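Local coordinates for protein maleylacetate reductase (Rhizobium, PDB 3W5S) that reduces maleylacetate to 3-oxoadipate with NADH in the breakdown of gamma-resorcylate, working as a homodimer of the iron-containing alcohol dehydrogenase family, at residues 80-85 / 94-99; 156-161 / 344-349; 224-229 / 233-238. One frame throughout, in Å; residues are numbered along the deposited sequence. Where two conformers were deposited one is given.

Burial rises from contact 2 through contact 1 to contact 3. Contact 1 lies in the N-terminal alpha/beta domain, where a strand end meets a helix; its inner part is an aromatic ring on a methyl group and its outer part a salt bridge. Contact 3 joins two consecutive helices of the C-terminal domain, and there glycine, alanine and valine pack closely beside a buried arginine whose polar end is bonded to other parts of the chain. Contact 2 alone pairs the two domains, strand 155-160 with a C-terminal loop, and does so at the surface through two hydroxyls. Contacts 2 and 3 lie on opposite sides of the chain's centre.

Contact 1 of 3, residues 80-85 / 94-99; sequences GVFSDA and TKRAVE
Phe82, the last residue of strand 78-82, lies across from Ala97 of helix 91-103, their CA atoms 6.8 Å apart, the nearest such pair of the two segments. Beyond Phe82 the chain leaves the strand, and Asp84, in the loop that follows, faces the same helix.

The Phe82 side chain starts out toward the helix with CG anti to the backbone N (chi1 -177°), which lays a ring face against Ala97. Ala97 CB sits 3.9 Å from the ring centroid, a CH-pi contact over the face, displaced a little toward the rim. A residue as small as alanine suits this place because it lets the ring come close to the helix backbone. The ring also borders Arg96: its CE1 lies 3.8 Å from Arg96 CZ, over the middle of the guanidinium, but the two planes are 50° apart and do not stack. Arg96 NH1 then bonds Asp84 OD2 at 3.0 Å, an almost straight salt bridge that leaves in the guanidinium plane yet reaches the oxygen from above the carboxylate plane.

With an alanine here in place of Phe82, the missing ring would probably open a gap above Ala97 and let the Arg96 guanidinium turn more freely.

Leu120 and Ile124 of helix 115-128 continue the apolar layer. The whole is the first half of a beta-alpha-beta crossover from edge strand 78-82 to strand 108-113, in the Rossmann-like NADH-binding domain.

Contact 2 of 3, residues 156-161 / 344-349; sequences KTTLRG and NPYWCP
Thr158 and Tyr346 approach from opposite directions and meet through their hydroxyls, Thr158 OG1 lying 2.9 Å from Tyr346 OH. Either group could donate the proton of this hydrogen bond. Thr158 was modelled in two conformers, so the bond belongs to the conformer described here and need not hold in the other.

In that conformer OG1 stands between the backbone N and the carbonyl carbon (chi1 47°), a crowded position, and is thereby aimed across at the tyrosine. The methyl CG2 is turned beside the backbone N and also borders the phenol oxygen, with Thr158 CG2 at 3.3 Å from Tyr346 OH. Threonine thus offers both a polar and an apolar branch to the same atom.

Tyr346 reaches out from a loop that has no regular structure. With CG beside the backbone N (chi1 -51°), the ring extends toward the strand and carries OH to Thr158. Thr158 OG1 approaches the ring carbons obliquely, 3.6 Å from Tyr346 CZ. The length of tyrosine suits it to carry a hydroxyl from the loop to the strand. The stronger partner of Tyr346 OH is His263 ND1 on helix 257-269, a bond that does not depend on Thr158, and the ring touches His259 and Lys260 of that helix.

Strand 155-160 pairs with strand 147-152 in a beta hairpin, and Arg160 NH1 on it bonds Gly251 O. The contact therefore joins the hairpin of the N-terminal domain to the helical C-terminal domain, an interdomain junction of the two-domain iron-containing alcohol dehydrogenase fold.

Contact 3 of 3, residues 224-229 / 233-238; sequences PGVRME and TKARET. With SO4 (sulfate ion), chain E.
Gly225 and Ala235 bring the two helices together, their CA atoms being 5.6 Å apart. Ala235 CB lies 4.0 Å from Gly225 C, and any CB on residue 225 would crowd that methyl, so the pair suits small residues. Val226 CG2 rests beside the same methyl, while its other branch, CG1, meets Arg236.

The Arg236 chain sets out from CB along the flank of the helix and bends at chi2 (-73°), which brings the end of the side chain back toward Val226. CD is the first atom to touch, 4.0 Å from Val226 CG2. NE lies 3.7 Å from Val226 CG1 and bonds Pro230 O in the connecting loop. The link is a tight helical hairpin: the short segments of helices 206-228 and 233-253 run obliquely antiparallel, at 143° to each other, with axes 8.6 Å apart, in the all-helical C-terminal domain. Farther out, Arg236 CZ sits 3.5 Å from Val226 CG1, which lies over the centre of one guanidinium face. At the tip NH2 bonds Leu179 O, and NH1 bonds Ser184 OG and Tyr139 OH, so every nitrogen of this buried group has a partner.

Next along the chain from Val226, the extended Arg227 meets a sulfate, probably from the crystallisation liquor, edge-on: NE reaches O3 and NH2 reaches O2, both at 2.8 Å and nearly straight. Arg227 O bonds a benzamidine that likewise probably came from that liquor.

Contact 1 of 3, residues 80-85 / 94-99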
loop_
_atom_site.group_PDB
_atom_site.type_symbol
_atom_site.label_atom_id
_atom_site.label_comp_id
_atom_site.label_asym_id
_atom_site.label_seq_id
_atom_site.Cartn_x
_atom_site.Cartn_y
_atom_site.Cartn_z
ATOM N N GLY A 80 -3.479 -4.420 -33.117
ATOM C CA GLY A 80 -4.117 -3.272 -33.739
ATOM C C GLY A 80 -4.092 -2.050 -32.848
ATOM O O GLY A 80 -3.579 -2.095 -31.743
ATOM N N VAL A 81 -4.647 -0.961 -33.357
ATOM C CA VAL A 81 -4.715 0.319 -32.652
ATOM C C VAL A 81 -6.157 0.808 -32.721
ATOM O O VAL A 81 -6.784 0.809 -33.789
ATOM C CB VAL A 81 -3.771 1.365 -33.321
ATOM C CG1 VAL A 81 -3.940 2.761 -32.707
ATOM C CG2 VAL A 81 -2.321 0.927 -33.222
ATOM N N PHE A 82 -6.708 1.209 -31.580
ATOM C CA PHE A 82 -7.980 1.904 -31.584
ATOM C C PHE A 82 -7.727 3.260 -30.938
ATOM O O PHE A 82 -7.473 3.350 -29.731
ATOM C CB PHE A 82 -9.058 1.106 -30.823
ATOM C CG PHE A 82 -10.427 1.746 -30.841
ATOM C CD1 PHE A 82 -11.357 1.408 -31.832
ATOM C CD2 PHE A 82 -10.790 2.674 -29.858
ATOM C CE1 PHE A 82 -12.634 1.993 -31.841
ATOM C CE2 PHE A 82 -12.078 3.269 -29.853
ATOM C CZ PHE A 82 -12.997 2.933 -30.855
ATOM N N SER A 83 -7.789 4.313 -31.756
ATOM C CA SER A 83 -7.358 5.648 -31.335
ATOM C C SER A 83 -8.530 6.619 -31.138
ATOM O O SER A 83 -8.338 7.858 -31.182
ATOM C CB SER A 83 -6.292 6.197 -32.313
ATOM O OG SER A 83 -6.781 6.210 -33.654
ATOM N N ASP A 84 -9.713 6.081 -30.832
ATOM C CA ASP A 84 -10.929 6.883 -30.748
ATOM C C ASP A 84 -11.537 7.008 -29.314
ATOM O O ASP A 84 -12.715 7.363 -29.122
ATOM C CB ASP A 84 -11.946 6.400 -31.821
ATOM C CG ASP A 84 -11.487 6.719 -33.268
ATOM O OD1 ASP A 84 -10.949 7.802 -33.494
ATOM O OD2 ASP A 84 -11.657 5.867 -34.175
ATOM N N ALA A 85 -10.709 6.781 -28.293
ATOM C CA ALA A 85 -11.172 6.997 -26.913
ATOM C C ALA A 85 -11.714 8.412 -26.727
ATOM O O ALA A 85 -11.168 9.371 -27.270
ATOM C CB ALA A 85 -10.066 6.728 -25.904
ATOM N N THR A 94 -17.357 2.643 -26.431
ATOM C CA THR A 94 -16.979 1.345 -25.884
ATOM C C THR A 94 -17.478 0.221 -26.783
ATOM O O THR A 94 -16.728 -0.719 -27.049
ATOM C CB THR A 94 -17.524 1.200 -24.460
ATOM O OG1 THR A 94 -16.940 2.220 -23.657
ATOM C CG2 THR A 94 -17.180 -0.171 -23.868
ATOM N N LYS A 95 -18.707 0.342 -27.281
ATOM C CA LYS A 95 -19.265 -0.696 -28.144
ATOM C C LYS A 95 -18.392 -0.885 -29.392
ATOM O O LYS A 95 -18.153 -2.027 -29.804
ATOM C CB LYS A 95 -20.705 -0.370 -28.521
ATOM N N ARG A 96 -17.915 0.216 -29.990
ATOM C CA ARG A 96 -17.010 0.155 -31.158
ATOM C C ARG A 96 -15.700 -0.497 -30.800
ATOM O O ARG A 96 -15.157 -1.306 -31.556
ATOM C CB ARG A 96 -16.636 1.546 -31.676
ATOM C CG ARG A 96 -17.621 2.275 -32.502
ATOM C CD ARG A 96 -16.935 3.546 -33.084
ATOM N NE ARG A 96 -15.934 3.195 -34.102
ATOM C CZ ARG A 96 -14.796 3.854 -34.342
ATOM N NH1 ARG A 96 -14.471 4.929 -33.646
ATOM N NH2 ARG A 96 -13.979 3.429 -35.307
ATOM N N ALA A 97 -15.158 -0.107 -29.651
ATOM C CA ALA A 97 -13.861 -0.594 -29.234
ATOM C C ALA A 97 -13.880 -2.086 -28.926
ATOM O O ALA A 97 -12.922 -2.793 -29.236
ATOM C CB ALA A 97 -13.358 0.215 -28.011
ATOM N N VAL A 98 -14.948 -2.556 -28.288
ATOM C CA VAL A 98 -15.103 -3.991 -28.007
ATOM C C VAL A 98 -15.210 -4.790 -29.318
ATOM O O VAL A 98 -14.622 -5.874 -29.450
ATOM C CB VAL A 98 -16.325 -4.256 -27.089
ATOM C CG1 VAL A 98 -16.660 -5.745 -27.060
ATOM C CG2 VAL A 98 -16.045 -3.766 -25.668
ATOM N N GLU A 99 -15.962 -4.262 -30.276
ATOM C CA GLU A 99 -16.047 -4.905 -31.589
ATOM C C GLU A 99 -14.659 -4.977 -32.230
ATOM O O GLU A 99 -14.295 -5.992 -32.833
ATOM C CB GLU A 99 -17.056 -4.185 -32.481
ATOM C CG GLU A 99 -18.488 -4.425 -32.033
ATOM C CD GLU A 99 -19.544 -3.894 -32.986
ATOM O OE1 GLU A 99 -19.199 -3.403 -34.094
ATOM O OE2 GLU A 99 -20.745 -4.000 -32.622
#

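Contact 2 of 3, residues 156-161 / 344-349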
loop_
_atom_site.group_PDB
_atom_site.type_symbol
_atom_site.label_atom_id
_atom_site.label_comp_id
_atom_site.label_asym_id
_atom_site.label_seq_id
_atom_site.Cartn_x
_atom_site.Cartn_y
_atom_site.Cartn_z
ATOM N N LYS A 156 -23.518 9.953 -16.141
ATOM C CA LYS A 156 -22.318 9.186 -15.860
ATOM C C LYS A 156 -22.560 8.407 -14.579
ATOM O O LYS A 156 -23.040 8.964 -13.583
ATOM C CB LYS A 156 -21.127 10.126 -15.704
ATOM C CG LYS A 156 -19.792 9.452 -15.491
ATOM C CD LYS A 156 -18.764 10.584 -15.393
ATOM C CE LYS A 156 -17.547 10.322 -16.193
ATOM N NZ LYS A 156 -16.570 11.449 -16.039
ATOM N N THR A 157 -22.325 7.110 -14.627
ATOM C CA THR A 157 -22.491 6.285 -13.431
ATOM C C THR A 157 -21.193 5.554 -13.171
ATOM O O THR A 157 -20.494 5.181 -14.111
ATOM C CB THR A 157 -23.598 5.254 -13.584
ATOM O OG1 THR A 157 -23.350 4.483 -14.759
ATOM C CG2 THR A 157 -24.951 5.922 -13.688
ATOM N N THR A 158 -20.858 5.367 -11.900
ATOM C CA THR A 158 -19.619 4.695 -11.523
ATOM C C THR A 158 -19.868 3.289 -10.994
ATOM O O THR A 158 -20.880 3.016 -10.330
ATOM C CB THR A 158 -18.800 5.490 -10.486
ATOM O OG1 THR A 158 -19.662 5.932 -9.432
ATOM C CG2 THR A 158 -18.137 6.685 -11.132
ATOM N N LEU A 159 -18.932 2.406 -11.326
ATOM C CA LEU A 159 -18.894 1.028 -10.864
ATOM C C LEU A 159 -17.509 0.795 -10.294
ATOM O O LEU A 159 -16.530 1.431 -10.713
ATOM C CB LEU A 159 -19.047 0.047 -12.040
ATOM C CG LEU A 159 -20.307 -0.049 -12.885
ATOM C CD1 LEU A 159 -19.956 -0.749 -14.193
ATOM C CD2 LEU A 159 -21.384 -0.805 -12.131
ATOM N N ARG A 160 -17.417 -0.149 -9.362
ATOM C CA ARG A 160 -16.136 -0.555 -8.804
ATOM C C ARG A 160 -16.115 -2.075 -8.735
ATOM O O ARG A 160 -17.119 -2.685 -8.318
ATOM C CB ARG A 160 -15.935 0.097 -7.419
ATOM C CG ARG A 160 -14.896 -0.570 -6.516
ATOM C CD ARG A 160 -14.906 -0.012 -5.087
ATOM N NE ARG A 160 -14.194 1.256 -4.997
ATOM C CZ ARG A 160 -12.971 1.429 -4.491
ATOM N NH1 ARG A 160 -12.284 0.409 -3.969
ATOM N NH2 ARG A 160 -12.446 2.647 -4.482
ATOM N N GLY A 161 -15.003 -2.687 -9.137
ATOM C CA GLY A 161 -14.861 -4.144 -9.038
ATOM C C GLY A 161 -13.505 -4.624 -9.498
ATOM O O GLY A 161 -12.765 -3.894 -10.166
ATOM N N ASN A 344 -27.915 8.609 -6.334
ATOM C CA ASN A 344 -26.753 7.740 -6.122
ATOM C C ASN A 344 -25.559 8.537 -5.568
ATOM O O ASN A 344 -24.482 8.560 -6.176
ATOM C CB ASN A 344 -26.375 7.032 -7.436
ATOM C CG ASN A 344 -27.477 6.131 -7.952
ATOM O OD1 ASN A 344 -27.824 5.128 -7.321
ATOM N ND2 ASN A 344 -28.033 6.480 -9.105
ATOM N N PRO A 345 -25.754 9.222 -4.425
ATOM C CA PRO A 345 -24.690 10.071 -3.884
ATOM C C PRO A 345 -23.490 9.278 -3.389
ATOM O O PRO A 345 -23.608 8.087 -3.068
ATOM C CB PRO A 345 -25.371 10.761 -2.694
ATOM C CG PRO A 345 -26.435 9.821 -2.283
ATOM C CD PRO A 345 -26.970 9.298 -3.591
ATOM N N TYR A 346 -22.337 9.932 -3.322
ATOM C CA TYR A 346 -21.209 9.322 -2.622
ATOM C C TYR A 346 -21.225 9.774 -1.167
ATOM O O TYR A 346 -21.657 10.899 -0.865
ATOM C CB TYR A 346 -19.856 9.658 -3.276
ATOM C CG TYR A 346 -19.754 9.408 -4.770
ATOM C CD1 TYR A 346 -20.620 8.532 -5.431
ATOM C CD2 TYR A 346 -18.753 10.027 -5.516
ATOM C CE1 TYR A 346 -20.516 8.330 -6.814
ATOM C CE2 TYR A 346 -18.635 9.820 -6.893
ATOM C CZ TYR A 346 -19.521 8.982 -7.530
ATOM O OH TYR A 346 -19.450 8.765 -8.887
ATOM N N TRP A 347 -20.768 8.904 -0.261
ATOM C CA TRP A 347 -20.733 9.243 1.163
ATOM C C TRP A 347 -19.917 10.499 1.444
ATOM O O TRP A 347 -18.856 10.698 0.862
ATOM C CB TRP A 347 -20.164 8.075 1.974
ATOM C CG TRP A 347 -20.286 8.217 3.464
ATOM C CD1 TRP A 347 -21.305 7.756 4.244
ATOM C CD2 TRP A 347 -19.350 8.848 4.357
ATOM N NE1 TRP A 347 -21.067 8.057 5.566
ATOM C CE2 TRP A 347 -19.875 8.730 5.663
ATOM C CE3 TRP A 347 -18.128 9.513 4.177
ATOM C CZ2 TRP A 347 -19.212 9.246 6.798
ATOM C CZ3 TRP A 347 -17.453 10.020 5.317
ATOM C CH2 TRP A 347 -18.001 9.879 6.598
ATOM N N CYS A 348 -20.403 11.308 2.381
ATOM C CA CYS A 348 -19.748 12.559 2.806
ATOM C C CYS A 348 -19.885 12.741 4.334
ATOM O O CYS A 348 -20.934 12.424 4.890
ATOM C CB CYS A 348 -20.430 13.728 2.099
ATOM S SG CYS A 348 -19.552 15.318 2.276
ATOM N N PRO A 349 -18.847 13.269 5.022
ATOM C CA PRO A 349 -18.957 13.491 6.474
ATOM C C PRO A 349 -19.936 14.602 6.854
ATOM O O PRO A 349 -20.338 14.679 8.008
ATOM C CB PRO A 349 -17.509 13.829 6.914
ATOM C CG PRO A 349 -16.787 14.155 5.689
ATOM C CD PRO A 349 -17.474 13.484 4.526
#

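Contact 3 of 3, residues 224-229 / 233-238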
loop_
_atom_site.group_PDB
_atom_site.type_symbol
_atom_site.label_atom_id
_atom_site.label_comp_id
_atom_site.label_asym_id
_atom_site.label_seq_id
_atom_site.Cartn_x
_atom_site.Cartn_y
_atom_site.Cartn_z
ATOM N N PRO A 224 4.113 23.721 -9.833
ATOM C CA PRO A 224 4.711 25.017 -10.227
ATOM C C PRO A 224 6.003 24.867 -11.029
ATOM O O PRO A 224 6.286 25.709 -11.893
ATOM C CB PRO A 224 4.948 25.720 -8.879
ATOM C CG PRO A 224 3.936 25.084 -7.956
ATOM C CD PRO A 224 3.986 23.613 -8.368
ATOM N N GLY A 225 6.760 23.804 -10.760
ATOM C CA GLY A 225 7.988 23.549 -11.521
ATOM C C GLY A 225 7.688 23.176 -12.960
ATOM O O GLY A 225 8.378 23.622 -13.887
ATOM N N VAL A 226 6.650 22.369 -13.151
ATOM C CA VAL A 226 6.208 21.967 -14.488
ATOM C C VAL A 226 5.717 23.193 -15.256
ATOM O O VAL A 226 6.015 23.345 -16.435
ATOM C CB VAL A 226 5.108 20.868 -14.415
ATOM C CG1 VAL A 226 4.462 20.637 -15.807
ATOM C CG2 VAL A 226 5.673 19.565 -13.847
ATOM N N ARG A 227 4.988 24.087 -14.576
ATOM C CA ARG A 227 4.526 25.323 -15.214
ATOM C C ARG A 227 5.699 26.201 -15.694
ATOM O O ARG A 227 5.649 26.759 -16.798
ATOM C CB ARG A 227 3.563 26.110 -14.302
ATOM C CG ARG A 227 2.845 27.189 -15.100
ATOM C CD ARG A 227 1.965 28.081 -14.280
ATOM N NE ARG A 227 1.247 28.969 -15.198
ATOM C CZ ARG A 227 0.554 30.053 -14.849
ATOM N NH1 ARG A 227 0.493 30.446 -13.579
ATOM N NH2 ARG A 227 -0.069 30.763 -15.785
ATOM N N MET A 228 6.735 26.278 -14.855
ATOM C CA MET A 228 7.962 27.060 -15.089
ATOM C C MET A 228 8.815 26.487 -16.221
ATOM O O MET A 228 9.471 27.249 -16.952
ATOM C CB MET A 228 8.776 27.107 -13.786
ATOM C CG MET A 228 10.001 28.025 -13.774
ATOM S SD MET A 228 10.758 27.999 -12.126
ATOM C CE MET A 228 9.298 27.861 -11.096
ATOM N N GLU A 229 8.815 25.156 -16.348
ATOM C CA GLU A 229 9.639 24.423 -17.322
ATOM C C GLU A 229 8.999 23.080 -17.622
ATOM O O GLU A 229 9.302 22.095 -16.968
ATOM C CB GLU A 229 11.069 24.196 -16.800
ATOM C CG GLU A 229 11.970 25.430 -16.729
ATOM C CD GLU A 229 12.258 26.082 -18.084
ATOM O OE1 GLU A 229 12.091 25.441 -19.157
ATOM O OE2 GLU A 229 12.669 27.264 -18.071
ATOM N N THR A 233 12.540 17.249 -16.479
ATOM C CA THR A 233 12.305 15.836 -16.159
ATOM C C THR A 233 12.189 15.570 -14.647
ATOM O O THR A 233 11.439 14.680 -14.234
ATOM C CB THR A 233 13.347 14.894 -16.850
ATOM O OG1 THR A 233 13.262 15.052 -18.273
ATOM C CG2 THR A 233 13.066 13.436 -16.515
ATOM N N LYS A 234 12.884 16.358 -13.823
ATOM C CA LYS A 234 12.789 16.188 -12.364
ATOM C C LYS A 234 11.396 16.589 -11.862
ATOM O O LYS A 234 10.756 15.845 -11.094
ATOM C CB LYS A 234 13.887 16.963 -11.628
ATOM C CG LYS A 234 13.920 16.720 -10.135
ATOM C CD LYS A 234 13.207 17.831 -9.387
ATOM C CE LYS A 234 14.183 18.691 -8.606
ATOM N NZ LYS A 234 14.391 18.094 -7.260
ATOM N N ALA A 235 10.903 17.743 -12.310
ATOM C CA ALA A 235 9.567 18.172 -11.908
ATOM C C ALA A 235 8.505 17.215 -12.464
ATOM O O ALA A 235 7.557 16.848 -11.744
ATOM C CB ALA A 235 9.291 19.595 -12.376
ATOM N N ARG A 236 8.688 16.774 -13.714
ATOM C CA ARG A 236 7.757 15.794 -14.288
ATOM C C ARG A 236 7.786 14.469 -13.525
ATOM O O ARG A 236 6.723 13.904 -13.269
ATOM C CB ARG A 236 8.032 15.572 -15.780
ATOM C CG ARG A 236 7.672 16.773 -16.643
ATOM C CD ARG A 236 6.142 16.932 -16.781
ATOM N NE ARG A 236 5.835 17.874 -17.850
ATOM C CZ ARG A 236 4.621 18.187 -18.294
ATOM N NH1 ARG A 236 3.516 17.709 -17.712
ATOM N NH2 ARG A 236 4.516 19.008 -19.338
ATOM N N GLU A 237 8.964 14.000 -13.124
ATOM C CA GLU A 237 9.002 12.734 -12.378
ATOM C C GLU A 237 8.286 12.884 -11.033
ATOM O O GLU A 237 7.533 11.986 -10.644
ATOM C CB GLU A 237 10.424 12.198 -12.174
ATOM C CG GLU A 237 10.383 10.702 -11.745
ATOM C CD GLU A 237 11.566 9.880 -12.210
ATOM O OE1 GLU A 237 12.715 10.377 -12.111
ATOM O OE2 GLU A 237 11.342 8.727 -12.682
ATOM N N THR A 238 8.519 14.004 -10.346
ATOM C CA THR A 238 7.830 14.243 -9.071
ATOM C C THR A 238 6.304 14.304 -9.227
ATOM O O THR A 238 5.583 13.730 -8.413
ATOM C CB THR A 238 8.362 15.502 -8.373
ATOM O OG1 THR A 238 9.777 15.349 -8.181
ATOM C CG2 THR A 238 7.686 15.715 -6.999
HETATM S S SO4 E . 0.448 28.730 -18.832
HETATM O O1 SO4 E . -0.618 27.726 -18.727
HETATM O O2 SO4 E . -0.116 30.047 -18.514
HETATM O O3 SO4 E . 1.546 28.420 -17.914
HETATM O O4 SO4 E . 0.999 28.721 -20.190
#